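Local coordinates for protein peptidoglycan-N-acetylglucosamine deacetylase BC_1974 (Bacillus cereus, PDB 5N1P) that removes the N-acetyl group from N-acetylglucosamine residues of peptidoglycan, releasing acetate, as a metal-dependent deacetylase of the polysaccharide deacetylase family, at residues Asp27-Thr31 with Phe187-His191; Leu34-Lys40 with Asp81-Ile85; Tyr55-Ser60 with Pro93-Pro99. One frame throughout, in Å; residues are numbered along the deposited sequence.

Contact 1 of 3, residues Asp27-Thr31 with Phe187-His191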
ATOM      1  N   ASP A  27      -1.020 -11.672 -14.081  1.00 38.58           N
ATOM      2  CA  ASP A  27      -0.649 -12.577 -12.990  1.00 46.88           C
ATOM      3  C   ASP A  27       0.292 -11.913 -11.991  1.00 42.34           C
ATOM      4  O   ASP A  27       1.289 -12.496 -11.566  1.00 42.71           O
ATOM      5  CB  ASP A  27      -0.020 -13.858 -13.546  1.00 64.75           C
ATOM      6  CG  ASP A  27      -1.006 -14.687 -14.348  1.00 85.96           C
ATOM      7  OD1 ASP A  27      -2.048 -15.083 -13.781  1.00 95.06           O
ATOM      8  OD2 ASP A  27      -0.746 -14.941 -15.544  1.00 92.94           O
ATOM      9  N   ALA A  28      -0.031 -10.676 -11.634  1.00 31.64           N
ATOM     10  CA  ALA A  28       0.748  -9.928 -10.664  1.00 27.76           C
ATOM     11  C   ALA A  28       0.000  -9.894  -9.339  1.00 28.28           C
ATOM     12  O   ALA A  28      -1.225  -9.816  -9.328  1.00 29.89           O
ATOM     13  CB  ALA A  28       1.005  -8.519 -11.158  1.00 32.71           C
ATOM     14  N   LYS A  29       0.739  -9.970  -8.236  1.00 27.21           N
ATOM     15  CA  LYS A  29       0.154  -9.873  -6.902  1.00 23.97           C
ATOM     16  C   LYS A  29       0.648  -8.576  -6.279  1.00 24.56           C
ATOM     17  O   LYS A  29       1.781  -8.160  -6.512  1.00 26.21           O
ATOM     18  CB  LYS A  29       0.535 -11.078  -6.037  1.00 27.79           C
ATOM     19  CG  LYS A  29       0.086 -12.435  -6.588  1.00 32.09           C
ATOM     20  CD  LYS A  29      -1.415 -12.489  -6.802  1.00 31.26           C
ATOM     21  CE  LYS A  29      -1.901 -13.936  -6.958  1.00 37.74           C
ATOM     22  NZ  LYS A  29      -1.409 -14.559  -8.215  1.00 41.83           N
ATOM     23  N   ALA A  30      -0.201  -7.924  -5.496  1.00 22.32           N
ATOM     24  CA  ALA A  30       0.116  -6.610  -4.968  1.00 19.75           C
ATOM     25  C   ALA A  30      -0.349  -6.494  -3.528  1.00 19.28           C
ATOM     26  O   ALA A  30      -0.841  -7.469  -2.944  1.00 20.31           O
ATOM     27  CB  ALA A  30      -0.535  -5.532  -5.829  1.00 20.31           C
ATOM     28  N   THR A  31      -0.183  -5.298  -2.962  1.00 16.95           N
ATOM     29  CA  THR A  31      -0.482  -5.051  -1.553  1.00 18.19           C
ATOM     30  C   THR A  31      -1.367  -3.818  -1.461  1.00 17.92           C
ATOM     31  O   THR A  31      -1.105  -2.827  -2.129  1.00 18.80           O
ATOM     32  CB  THR A  31       0.829  -4.860  -0.763  1.00 19.22           C
ATOM     33  OG1 THR A  31       1.607  -6.065  -0.855  1.00 22.29           O
ATOM     34  CG2 THR A  31       0.571  -4.522   0.704  1.00 20.36           C
ATOM     35  N   PHE A 187       6.430  -9.740  -9.534  1.00 37.48           N
ATOM     36  CA  PHE A 187       5.488  -8.956  -8.740  1.00 37.54           C
ATOM     37  C   PHE A 187       4.806  -9.780  -7.664  1.00 41.60           C
ATOM     38  O   PHE A 187       3.954 -10.623  -7.955  1.00 41.91           O
ATOM     39  CB  PHE A 187       4.444  -8.318  -9.647  1.00 39.06           C
ATOM     40  CG  PHE A 187       4.988  -7.196 -10.472  1.00 47.97           C
ATOM     41  CD1 PHE A 187       5.000  -5.901  -9.973  1.00 54.82           C
ATOM     42  CD2 PHE A 187       5.512  -7.432 -11.729  1.00 57.42           C
ATOM     43  CE1 PHE A 187       5.510  -4.862 -10.718  1.00 62.13           C
ATOM     44  CE2 PHE A 187       6.021  -6.398 -12.481  1.00 59.86           C
ATOM     45  CZ  PHE A 187       6.020  -5.112 -11.973  1.00 56.16           C
ATOM     46  N   GLU A 188       5.178  -9.522  -6.413  1.00 31.99           N
ATOM     47  CA  GLU A 188       4.625 -10.281  -5.303  1.00 31.58           C
ATOM     48  C   GLU A 188       3.884  -9.398  -4.329  1.00 29.06           C
ATOM     49  O   GLU A 188       4.139  -8.193  -4.226  1.00 27.58           O
ATOM     50  CB  GLU A 188       5.717 -11.036  -4.546  1.00 35.01           C
ATOM     51  CG  GLU A 188       6.341 -12.182  -5.333  1.00 44.79           C
ATOM     52  CD  GLU A 188       7.104 -13.136  -4.439  1.00 61.45           C
ATOM     53  OE1 GLU A 188       7.805 -12.654  -3.524  1.00 59.36           O
ATOM     54  OE2 GLU A 188       7.007 -14.364  -4.652  1.00 71.22           O
ATOM     55  N   ALA A 189       2.957 -10.019  -3.616  1.00 28.95           N
ATOM     56  CA  ALA A 189       2.318  -9.360  -2.488  1.00 26.87           C
ATOM     57  C   ALA A 189       3.231  -9.441  -1.278  1.00 25.90           C
ATOM     58  O   ALA A 189       4.127 -10.273  -1.216  1.00 27.18           O
ATOM     59  CB  ALA A 189       0.988  -9.999  -2.170  1.00 27.41           C
ATOM     60  N   TYR A 190       2.982  -8.581  -0.305  1.00 24.03           N
ATOM     61  CA  TYR A 190       3.585  -8.741   1.000  1.00 23.91           C
ATOM     62  C   TYR A 190       3.154 -10.036   1.630  1.00 25.12           C
ATOM     63  O   TYR A 190       2.027 -10.471   1.483  1.00 24.71           O
ATOM     64  CB  TYR A 190       3.222  -7.572   1.915  1.00 21.49           C
ATOM     65  CG  TYR A 190       3.723  -7.700   3.336  1.00 21.91           C
ATOM     66  CD1 TYR A 190       5.009  -7.280   3.679  1.00 22.80           C
ATOM     67  CD2 TYR A 190       2.902  -8.206   4.349  1.00 20.60           C
ATOM     68  CE1 TYR A 190       5.471  -7.382   4.986  1.00 22.92           C
ATOM     69  CE2 TYR A 190       3.354  -8.315   5.651  1.00 21.57           C
ATOM     70  CZ  TYR A 190       4.639  -7.888   5.966  1.00 22.52           C
ATOM     71  OH  TYR A 190       5.043  -8.006   7.281  1.00 25.41           O
ATOM     72  N   HIS A 191       4.073 -10.595   2.403  1.00 27.22           N
ATOM     73  CA  HIS A 191       3.965 -11.892   3.076  1.00 31.17           C
ATOM     74  C   HIS A 191       4.418 -11.791   4.546  1.00 28.74           C
ATOM     75  O   HIS A 191       5.585 -11.514   4.810  1.00 29.89           O
ATOM     76  CB  HIS A 191       4.768 -12.790   2.170  1.00 45.76           C
ATOM     77  CG  HIS A 191       4.007 -13.285   0.983  1.00 46.67           C
ATOM     78  ND1 HIS A 191       3.837 -12.563  -0.180  1.00 57.84           N
ATOM     79  CD2 HIS A 191       3.755 -14.572   0.655  1.00 57.70           C
ATOM     80  CE1 HIS A 191       3.278 -13.337  -1.098  1.00 50.26           C
ATOM     81  NE2 HIS A 191       3.231 -14.574  -0.611  1.00 58.59           N
TER
HETATM   82  O   HOH W   1       3.093  -5.827  -3.121  1.00 22.21           O
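Thr-31 and Tyr-190 meet through the threonine hydroxyl, which reaches across to the backbone of the other segment. OG1 accepts the amide N-H of Tyr-190, with 2.9 Å between Tyr-190 N and Thr-31 OG1 and a nearly straight N-H...O angle of 165°. The hydroxyl stands beside its own backbone N and anti to the carbonyl carbon (chi1 -62°), which turns it to Tyr-190. A water lies 2.7 Å from the same OG1 and donates to Glu-188 O at 2.8 Å, so Thr-31 OG1 has both Tyr-190 N and the water as partners. At the far end the side chains touch by their first carbons: the methyl of Ala-28 lies 3.8 Å from Phe-187 CB, while the phenyl ring beyond leads away from the 27-31 segment. Between these ends, Lys-29 N donates to Phe-187 O at 3.3 Å. Lys-29 offers only the base of its side chain, CB lying 4.0 Å from Ala-189 CB, and the bent chain then carries the ammonium group away. The Ala-189 methyl in turn rests on Ala-30 O. Asp-27, with positive phi, is the C-prime residue of the Schellman motif that ends helix 16-25, and from there the chain runs beside 187-191, the two directions 27° apart. The Phe-187 side chain packs on Leu-177, Leu-180 and Lys-181 of helix 167-182, and Tyr-190 packs edge-to-face with Tyr-55 and Trp-122. The segments thus lie side by side where the chain enters strand 31-34 and where it leaves strand 185-187, with strand 2-9 touching both.

Contact 2 of 3, residues Leu34-Lys40 with Asp81-Ile85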
ATOM      1  N   LEU A  34      -5.749  -0.101   3.342  1.00 16.42           N
ATOM      2  CA  LEU A  34      -7.122   0.371   3.273  1.00 17.48           C
ATOM      3  C   LEU A  34      -7.485   1.321   4.401  1.00 17.64           C
ATOM      4  O   LEU A  34      -7.034   1.154   5.535  1.00 17.85           O
ATOM      5  CB  LEU A  34      -8.071  -0.827   3.311  1.00 16.46           C
ATOM      6  CG  LEU A  34      -7.800  -1.950   2.300  1.00 16.62           C
ATOM      7  CD1 LEU A  34      -8.951  -2.958   2.395  1.00 17.54           C
ATOM      8  CD2 LEU A  34      -7.671  -1.367   0.905  1.00 18.02           C
ATOM      9  N   ILE A  35      -8.345   2.285   4.083  1.00 18.18           N
ATOM     10  CA  ILE A  35      -8.880   3.224   5.069  1.00 18.44           C
ATOM     11  C   ILE A  35     -10.209   2.696   5.584  1.00 22.07           C
ATOM     12  O   ILE A  35     -11.036   2.245   4.806  1.00 22.46           O
ATOM     13  CB  ILE A  35      -9.063   4.611   4.462  1.00 20.51           C
ATOM     14  CG1 ILE A  35      -7.690   5.193   4.104  1.00 22.09           C
ATOM     15  CG2 ILE A  35      -9.824   5.511   5.427  1.00 24.69           C
ATOM     16  CD1 ILE A  35      -7.745   6.556   3.439  1.00 28.98           C
ATOM     17  N   GLY A  36     -10.404   2.737   6.902  1.00 22.62           N
ATOM     18  CA  GLY A  36     -11.561   2.099   7.519  1.00 22.13           C
ATOM     19  C   GLY A  36     -12.918   2.459   6.936  1.00 21.78           C
ATOM     20  O   GLY A  36     -13.736   1.579   6.723  1.00 25.82           O
ATOM     21  N   ALA A  37     -13.160   3.744   6.670  1.00 25.25           N
ATOM     22  CA  ALA A  37     -14.442   4.145   6.096  1.00 31.47           C
ATOM     23  C   ALA A  37     -14.689   3.465   4.750  1.00 27.63           C
ATOM     24  O   ALA A  37     -15.820   3.101   4.431  1.00 29.01           O
ATOM     25  CB  ALA A  37     -14.518   5.664   5.950  1.00 35.38           C
ATOM     26  N   ASN A  38     -13.623   3.260   3.975  1.00 26.39           N
ATOM     27  CA  ASN A  38     -13.775   2.619   2.673  1.00 23.67           C
ATOM     28  C   ASN A  38     -13.921   1.099   2.784  1.00 28.13           C
ATOM     29  O   ASN A  38     -14.546   0.458   1.938  1.00 24.83           O
ATOM     30  CB  ASN A  38     -12.598   2.987   1.766  1.00 21.70           C
ATOM     31  CG  ASN A  38     -12.573   4.461   1.428  1.00 30.45           C
ATOM     32  OD1 ASN A  38     -13.600   5.143   1.493  1.00 35.33           O
ATOM     33  ND2 ASN A  38     -11.404   4.967   1.069  1.00 29.96           N
ATOM     34  N   VAL A  39     -13.349   0.520   3.834  1.00 23.44           N
ATOM     35  CA  VAL A  39     -13.571  -0.891   4.121  1.00 21.18           C
ATOM     36  C   VAL A  39     -15.069  -1.117   4.359  1.00 23.93           C
ATOM     37  O   VAL A  39     -15.661  -2.090   3.882  1.00 26.27           O
ATOM     38  CB  VAL A  39     -12.760  -1.338   5.349  1.00 20.17           C
ATOM     39  CG1 VAL A  39     -13.143  -2.745   5.772  1.00 24.13           C
ATOM     40  CG2 VAL A  39     -11.259  -1.260   5.043  1.00 19.91           C
ATOM     41  N   LYS A  40     -15.682  -0.190   5.076  1.00 25.04           N
ATOM     42  CA  LYS A  40     -17.094  -0.308   5.386  1.00 29.42           C
ATOM     43  C   LYS A  40     -17.964  -0.109   4.149  1.00 31.48           C
ATOM     44  O   LYS A  40     -18.988  -0.775   3.993  1.00 32.46           O
ATOM     45  CB  LYS A  40     -17.467   0.689   6.486  1.00 29.84           C
ATOM     46  CG  LYS A  40     -16.920   0.282   7.854  1.00 29.98           C
ATOM     47  CD  LYS A  40     -17.392   1.201   8.971  1.00 36.88           C
ATOM     48  CE  LYS A  40     -16.574   2.478   9.056  1.00 46.10           C
ATOM     49  NZ  LYS A  40     -16.665   3.082  10.424  1.00 50.29           N
ATOM     50  N   ASP A  81      -9.139  -0.563  12.395  1.00 19.87           N
ATOM     51  CA  ASP A  81      -9.163  -0.876  10.969  1.00 18.06           C
ATOM     52  C   ASP A  81      -8.943  -2.384  10.775  1.00 19.08           C
ATOM     53  O   ASP A  81      -9.626  -3.041   9.977  1.00 20.12           O
ATOM     54  CB  ASP A  81      -8.083  -0.041  10.273  1.00 18.81           C
ATOM     55  CG  ASP A  81      -8.277   0.092   8.770  1.00 22.89           C
ATOM     56  OD1 ASP A  81      -9.367  -0.193   8.224  1.00 21.53           O
ATOM     57  OD2 ASP A  81      -7.290   0.523   8.126  1.00 21.34           O
ATOM     58  N   GLN A  82      -8.010  -2.929  11.547  1.00 19.78           N
ATOM     59  CA  GLN A  82      -7.734  -4.359  11.533  1.00 18.63           C
ATOM     60  C   GLN A  82      -9.004  -5.176  11.784  1.00 20.80           C
ATOM     61  O   GLN A  82      -9.274  -6.155  11.081  1.00 20.00           O
ATOM     62  CB  GLN A  82      -6.678  -4.679  12.582  1.00 19.88           C
ATOM     63  CG  GLN A  82      -6.267  -6.134  12.661  1.00 19.50           C
ATOM     64  CD  GLN A  82      -5.443  -6.396  13.887  1.00 23.74           C
ATOM     65  OE1 GLN A  82      -5.910  -6.189  15.014  1.00 26.71           O
ATOM     66  NE2 GLN A  82      -4.208  -6.850  13.694  1.00 23.23           N
ATOM     67  N   GLY A  83      -9.784  -4.750  12.770  1.00 21.01           N
ATOM     68  CA  GLY A  83     -11.013  -5.460  13.122  1.00 20.08           C
ATOM     69  C   GLY A  83     -12.047  -5.406  12.007  1.00 22.46           C
ATOM     70  O   GLY A  83     -12.741  -6.391  11.755  1.00 23.05           O
ATOM     71  N   LEU A  84     -12.160  -4.261  11.340  1.00 21.47           N
ATOM     72  CA  LEU A  84     -13.086  -4.117  10.220  1.00 21.53           C
ATOM     73  C   LEU A  84     -12.724  -5.063   9.077  1.00 21.06           C
ATOM     74  O   LEU A  84     -13.595  -5.704   8.477  1.00 21.44           O
ATOM     75  CB  LEU A  84     -13.084  -2.676   9.705  1.00 21.24           C
ATOM     76  CG  LEU A  84     -13.710  -1.648  10.650  1.00 24.63           C
ATOM     77  CD1 LEU A  84     -13.519  -0.235  10.092  1.00 26.18           C
ATOM     78  CD2 LEU A  84     -15.182  -1.953  10.860  1.00 25.47           C
ATOM     79  N   ILE A  85     -11.435  -5.137   8.774  1.00 19.49           N
ATOM     80  CA  ILE A  85     -10.976  -6.049   7.736  1.00 18.31           C
ATOM     81  C   ILE A  85     -11.228  -7.508   8.150  1.00 20.55           C
ATOM     82  O   ILE A  85     -11.728  -8.312   7.344  1.00 20.34           O
ATOM     83  CB  ILE A  85      -9.494  -5.793   7.429  1.00 16.02           C
ATOM     84  CG1 ILE A  85      -9.352  -4.426   6.767  1.00 16.77           C
ATOM     85  CG2 ILE A  85      -8.939  -6.876   6.496  1.00 18.35           C
ATOM     86  CD1 ILE A  85      -7.922  -3.911   6.714  1.00 18.35           C
TER
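Asp-81 reaches the start of helix 36-41 with both carboxylate oxygens. OD2 lies 2.7 Å from Leu-34 O, and two oxygens this close suggest that the acid is probably protonated. OD1 turns to the first residue of the helix and sits 3.3 Å from Gly-36 CA. The side chain extends with CG anti to the backbone N (chi1 -161°), and this brings the carboxylate from the flank of its own helix to the turn that precedes the other. OD2 also receives the backbone N-H of His-59, and more weakly that of Ser-60, so one oxygen joins helix 74-89 to the loop that carries a zinc ligand. Ile-35, at the N-cap position of helix 36-41, turns its side chain the other way, to within about 4 Å of the side chains of the zinc ligands Asp-10 and His-63. In this NodB-type deacetylase domain helix 36-41 follows strand 31-34 directly, and helix 74-89 packs on Met-58 and Val-56 of strand 55-58; the short segments 36-40 and 81-85 run nearly parallel, 16° apart, with axes 9.5 Å from each other. The remaining contacts are packing, mostly of apolar side chains. Val-39 divides its two methyls between neighbours on the facing helix: CG1 comes 3.9 Å from Leu-84 CB, and CG2 comes 4.1 Å from Ile-85 CG1, the valine and isoleucine side chains crossing at about a right angle. Leu-84 spreads its branches over the neighbouring helix, CD1 lying 3.8 Å from Gly-36 O, and both methyls reach the aliphatic part of Lys-40, with 4.1 Å between Leu-84 CD2 and Lys-40 CG. Deeper in, Leu-34 and Ile-85 both rest on Val-56, while Val-39 and Leu-34 share Val-46 of helix 43-51.

Contact 3 of 3, residues Tyr55-Ser60 with Pro93-Pro99. With ZN (zinc ion), chain F; 8GK (~{N}-oxidanylnaphthalene-1-carboxamide), chain E.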
ATOM      1  N   TYR A  55      -2.160  -8.869  -0.661  1.00 19.06           N
ATOM      2  CA  TYR A  55      -2.141  -8.608   0.764  1.00 19.34           C
ATOM      3  C   TYR A  55      -3.016  -7.400   1.095  1.00 17.22           C
ATOM      4  O   TYR A  55      -2.898  -6.366   0.468  1.00 18.32           O
ATOM      5  CB  TYR A  55      -0.715  -8.359   1.258  1.00 18.46           C
ATOM      6  CG  TYR A  55      -0.682  -8.246   2.761  1.00 18.23           C
ATOM      7  CD1 TYR A  55      -0.815  -7.005   3.379  1.00 21.05           C
ATOM      8  CD2 TYR A  55      -0.539  -9.366   3.555  1.00 19.55           C
ATOM      9  CE1 TYR A  55      -0.807  -6.892   4.766  1.00 19.31           C
ATOM     10  CE2 TYR A  55      -0.517  -9.267   4.952  1.00 20.66           C
ATOM     11  CZ  TYR A  55      -0.642  -8.030   5.536  1.00 18.74           C
ATOM     12  OH  TYR A  55      -0.616  -7.921   6.913  1.00 21.20           O
ATOM     13  N   VAL A  56      -3.884  -7.559   2.089  1.00 17.44           N
ATOM     14  CA  VAL A  56      -4.706  -6.461   2.582  1.00 15.14           C
ATOM     15  C   VAL A  56      -4.234  -6.027   3.968  1.00 15.73           C
ATOM     16  O   VAL A  56      -4.268  -6.804   4.917  1.00 18.81           O
ATOM     17  CB  VAL A  56      -6.183  -6.847   2.659  1.00 16.64           C
ATOM     18  CG1 VAL A  56      -6.970  -5.717   3.256  1.00 21.26           C
ATOM     19  CG2 VAL A  56      -6.700  -7.213   1.261  1.00 20.38           C
ATOM     20  N   GLY A  57      -3.783  -4.782   4.057  1.00 16.46           N
ATOM     21  CA  GLY A  57      -3.322  -4.211   5.317  1.00 17.73           C
ATOM     22  C   GLY A  57      -4.035  -2.913   5.640  1.00 15.97           C
ATOM     23  O   GLY A  57      -4.987  -2.527   4.962  1.00 17.18           O
ATOM     24  N   MET A  58      -3.549  -2.225   6.672  1.00 16.79           N
ATOM     25  CA  MET A  58      -4.265  -1.088   7.243  1.00 14.93           C
ATOM     26  C   MET A  58      -3.612   0.255   6.930  1.00 15.34           C
ATOM     27  O   MET A  58      -2.388   0.370   6.956  1.00 18.24           O
ATOM     28  CB  MET A  58      -4.359  -1.221   8.768  1.00 17.75           C
ATOM     29  CG  MET A  58      -5.359  -2.278   9.240  1.00 19.19           C
ATOM     30  SD  MET A  58      -4.742  -3.966   9.182  1.00 20.03           S
ATOM     31  CE  MET A  58      -3.327  -3.812  10.270  1.00 22.55           C
ATOM     32  N   HIS A  59      -4.444   1.266   6.691  1.00 16.12           N
ATOM     33  CA  HIS A  59      -3.959   2.633   6.417  1.00 16.18           C
ATOM     34  C   HIS A  59      -4.665   3.667   7.300  1.00 19.53           C
ATOM     35  O   HIS A  59      -4.673   4.845   6.968  1.00 23.49           O
ATOM     36  CB  HIS A  59      -4.157   2.985   4.941  1.00 17.65           C
ATOM     37  CG  HIS A  59      -3.375   4.180   4.468  1.00 18.28           C
ATOM     38  ND1 HIS A  59      -2.063   4.412   4.823  1.00 19.03           N
ATOM     39  CD2 HIS A  59      -3.714   5.172   3.608  1.00 20.55           C
ATOM     40  CE1 HIS A  59      -1.631   5.506   4.214  1.00 19.37           C
ATOM     41  NE2 HIS A  59      -2.614   5.991   3.475  1.00 18.66           N
ATOM     42  N   SER A  60      -5.235   3.191   8.410  1.00 18.52           N
ATOM     43  CA  SER A  60      -5.857   3.965   9.494  1.00 20.02           C
ATOM     44  C   SER A  60      -7.352   4.224   9.260  1.00 22.01           C
ATOM     45  O   SER A  60      -7.939   3.757   8.275  1.00 22.70           O
ATOM     46  CB  SER A  60      -5.138   5.302   9.743  1.00 22.26           C
ATOM     47  OG  SER A  60      -5.622   6.345   8.899  1.00 21.71           O
ATOM     48  N   PRO A  93      -4.895  -8.645   9.720  1.00 20.63           N
ATOM     49  CA  PRO A  93      -3.585  -8.305   9.144  1.00 19.65           C
ATOM     50  C   PRO A  93      -2.676  -7.644  10.152  1.00 20.33           C
ATOM     51  O   PRO A  93      -3.187  -6.957  11.039  1.00 20.81           O
ATOM     52  CB  PRO A  93      -3.930  -7.315   8.041  1.00 17.95           C
ATOM     53  CG  PRO A  93      -5.409  -7.561   7.753  1.00 19.58           C
ATOM     54  CD  PRO A  93      -5.990  -7.902   9.072  1.00 19.09           C
ATOM     55  N   LYS A  94      -1.364  -7.808   9.986  1.00 20.16           N
ATOM     56  CA  LYS A  94      -0.405  -7.176  10.893  1.00 18.66           C
ATOM     57  C   LYS A  94       0.282  -5.951  10.290  1.00 22.08           C
ATOM     58  O   LYS A  94       0.801  -5.126  11.028  1.00 21.88           O
ATOM     59  CB  LYS A  94       0.665  -8.178  11.332  1.00 22.87           C
ATOM     60  CG  LYS A  94       0.109  -9.359  12.142  1.00 30.04           C
ATOM     61  CD  LYS A  94      -0.759  -8.878  13.304  1.00 45.85           C
ATOM     62  CE  LYS A  94      -1.305 -10.039  14.154  1.00 49.69           C
ATOM     63  NZ  LYS A  94      -2.460 -10.743  13.518  1.00 34.01           N
ATOM     64  N   LEU A  95       0.300  -5.829   8.962  1.00 18.96           N
ATOM     65  CA  LEU A  95       1.071  -4.752   8.336  1.00 18.30           C
ATOM     66  C   LEU A  95       0.269  -3.467   8.193  1.00 17.87           C
ATOM     67  O   LEU A  95      -0.863  -3.465   7.704  1.00 18.78           O
ATOM     68  CB  LEU A  95       1.591  -5.199   6.966  1.00 18.50           C
ATOM     69  CG  LEU A  95       2.570  -4.228   6.293  1.00 19.90           C
ATOM     70  CD1 LEU A  95       3.865  -4.100   7.108  1.00 21.33           C
ATOM     71  CD2 LEU A  95       2.840  -4.712   4.870  1.00 19.35           C
ATOM     72  N   THR A  96       0.873  -2.366   8.626  1.00 16.98           N
ATOM     73  CA  THR A  96       0.291  -1.046   8.504  1.00 17.01           C
ATOM     74  C   THR A  96       1.176  -0.180   7.604  1.00 17.58           C
ATOM     75  O   THR A  96       2.381  -0.390   7.509  1.00 19.91           O
ATOM     76  CB  THR A  96       0.144  -0.350   9.875  1.00 18.01           C
ATOM     77  OG1 THR A  96       1.446   0.010  10.376  1.00 20.83           O
ATOM     78  CG2 THR A  96      -0.524  -1.281  10.865  1.00 18.96           C
ATOM     79  N   ARG A  97       0.539   0.766   6.935  1.00 16.69           N
ATOM     80  CA  ARG A  97       1.225   1.790   6.135  1.00 18.38           C
ATOM     81  C   ARG A  97       0.840   3.140   6.734  1.00 20.96           C
ATOM     82  O   ARG A  97      -0.335   3.494   6.775  1.00 17.47           O
ATOM     83  CB  ARG A  97       0.809   1.653   4.664  1.00 20.64           C
ATOM     84  CG  ARG A  97       0.889   2.881   3.766  1.00 24.12           C
ATOM     85  CD  ARG A  97       2.300   3.226   3.303  1.00 20.85           C
ATOM     86  NE  ARG A  97       3.123   2.167   2.721  1.00 20.49           N
ATOM     87  CZ  ARG A  97       3.081   1.757   1.452  1.00 21.10           C
ATOM     88  NH1 ARG A  97       2.158   2.225   0.617  1.00 21.21           N
ATOM     89  NH2 ARG A  97       3.935   0.826   1.025  1.00 20.84           N
ATOM     90  N   PRO A  98       1.826   3.888   7.254  1.00 19.23           N
ATOM     91  CA  PRO A  98       1.460   5.151   7.913  1.00 19.10           C
ATOM     92  C   PRO A  98       0.994   6.210   6.929  1.00 21.30           C
ATOM     93  O   PRO A  98       1.679   6.485   5.946  1.00 21.60           O
ATOM     94  CB  PRO A  98       2.769   5.621   8.580  1.00 18.03           C
ATOM     95  CG  PRO A  98       3.685   4.441   8.551  1.00 23.25           C
ATOM     96  CD  PRO A  98       3.262   3.576   7.382  1.00 22.27           C
ATOM     97  N   PRO A  99      -0.165   6.819   7.198  1.00 17.04           N
ATOM     98  CA  PRO A  99      -0.478   8.018   6.430  1.00 19.78           C
ATOM     99  C   PRO A  99       0.658   9.045   6.551  1.00 21.51           C
ATOM    100  O   PRO A  99       1.158   9.279   7.648  1.00 22.36           O
ATOM    101  CB  PRO A  99      -1.760   8.517   7.085  1.00 21.60           C
ATOM    102  CG  PRO A  99      -2.429   7.265   7.578  1.00 20.61           C
ATOM    103  CD  PRO A  99      -1.292   6.386   8.042  1.00 19.59           C
TER
HETATM  104 ZN    ZN F 302      -2.770   7.795   2.347  1.00 30.70          ZN
HETATM  105  C1  8GK E 301       0.139   8.588   2.121  1.00 51.25           C
HETATM  106  C2  8GK E 301       1.121   9.706   1.999  1.00 53.63           C
HETATM  107  C3  8GK E 301       0.633  10.994   1.831  1.00 58.49           C
HETATM  108  C4  8GK E 301       1.520  12.059   1.733  1.00 62.12           C
HETATM  109  C5  8GK E 301       2.896  11.840   1.815  1.00 59.54           C
HETATM  110  C6  8GK E 301       3.382  10.549   1.987  1.00 56.64           C
HETATM  111  C7  8GK E 301       2.490   9.483   2.084  1.00 59.09           C
HETATM  112  C8  8GK E 301       1.017  13.341   1.558  1.00 58.21           C
HETATM  113  C9  8GK E 301      -0.354  13.566   1.475  1.00 50.07           C
HETATM  114  C10 8GK E 301      -1.239  12.498   1.570  1.00 54.41           C
HETATM  115  C11 8GK E 301      -0.740  11.215   1.750  1.00 51.04           C
HETATM  116  O12 8GK E 301      -0.549   8.574   3.122  1.00 34.22           O
HETATM  117  N13 8GK E 301      -0.005   7.671   1.166  1.00 56.50           N
HETATM  118  O14 8GK E 301      -1.285   7.152   0.975  1.00 49.48           O
HETATM  119  O   HOH W   2      -2.883   9.453   0.764  1.00 30.31           O
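His-59 uses both ring nitrogens: ND1 donates to Arg-97 O at 2.8 Å, and NE2 binds the zinc ion at 2.1 Å. Arg-97 O lies close to the imidazole plane, although the N-H comes in from above the carbonyl plane, and this bond fixes the ring's rotation with NE2 facing the metal. Pro-99 CG lies over one face of the ring, a CH-pi contact offset toward the rim. Two backbone bonds, Met-58 N to Leu-95 O at 3.1 Å and Arg-97 N to Met-58 O at 3.0 Å, make a single beta bridge of Met-58 with Thr-96. Tyr-55 OH accepts the N-H of Leu-95, 3.1 Å from Leu-95 N, and is also hydrogen-bonded to Glu-192 OE2. Met-58 doubles back at chi2 and chi3, which lays SD 3.6 Å from Pro-93 CB. Ser-60 OG donates a hydrogen bond to His-59 O, on a lone pair in the carbonyl plane, and Thr-96 OG1 is hydrogen-bonded to Lys-120 O and Tyr-74 OH. The end of Arg-97 leads away from 55-60, NE hydrogen-bonded to Trp-122 O and NH1 forming a salt bridge with Asp-9, the inferred proton acceptor. With Asp-10 and His-63 completing the protein ligands, and the inhibitor's O12 and O14 and a water on the same zinc, this is the Asp-His-His metal site of CE4 deacetylases, its first histidine positioned by a second-shell backbone carbonyl.

How the contacts relate
From the N terminus, the chain passes strand 2-9 and helix 16-25 to reach residues 27-31, the first half of contact 1, whose partner 187-191 comes only after strand 185-187. Contact 1 therefore closes the longest loop, and the other two lie within it. Contact 2 closes a loop of 40 residues between 34-40 and 81-85, contact 3 one of 32 between 55-60 and 93-99; their segments alternate, so these loops cross. A probable hydrogen bond from Tyr-55 N to Ala-30 O joins contacts 1 and 3; contacts 2 and 3 meet at Gln-82 with Pro-93. Together they tie strands 31-34 and 55-58 to helices 36-41 and 74-89 and to strand 95-96.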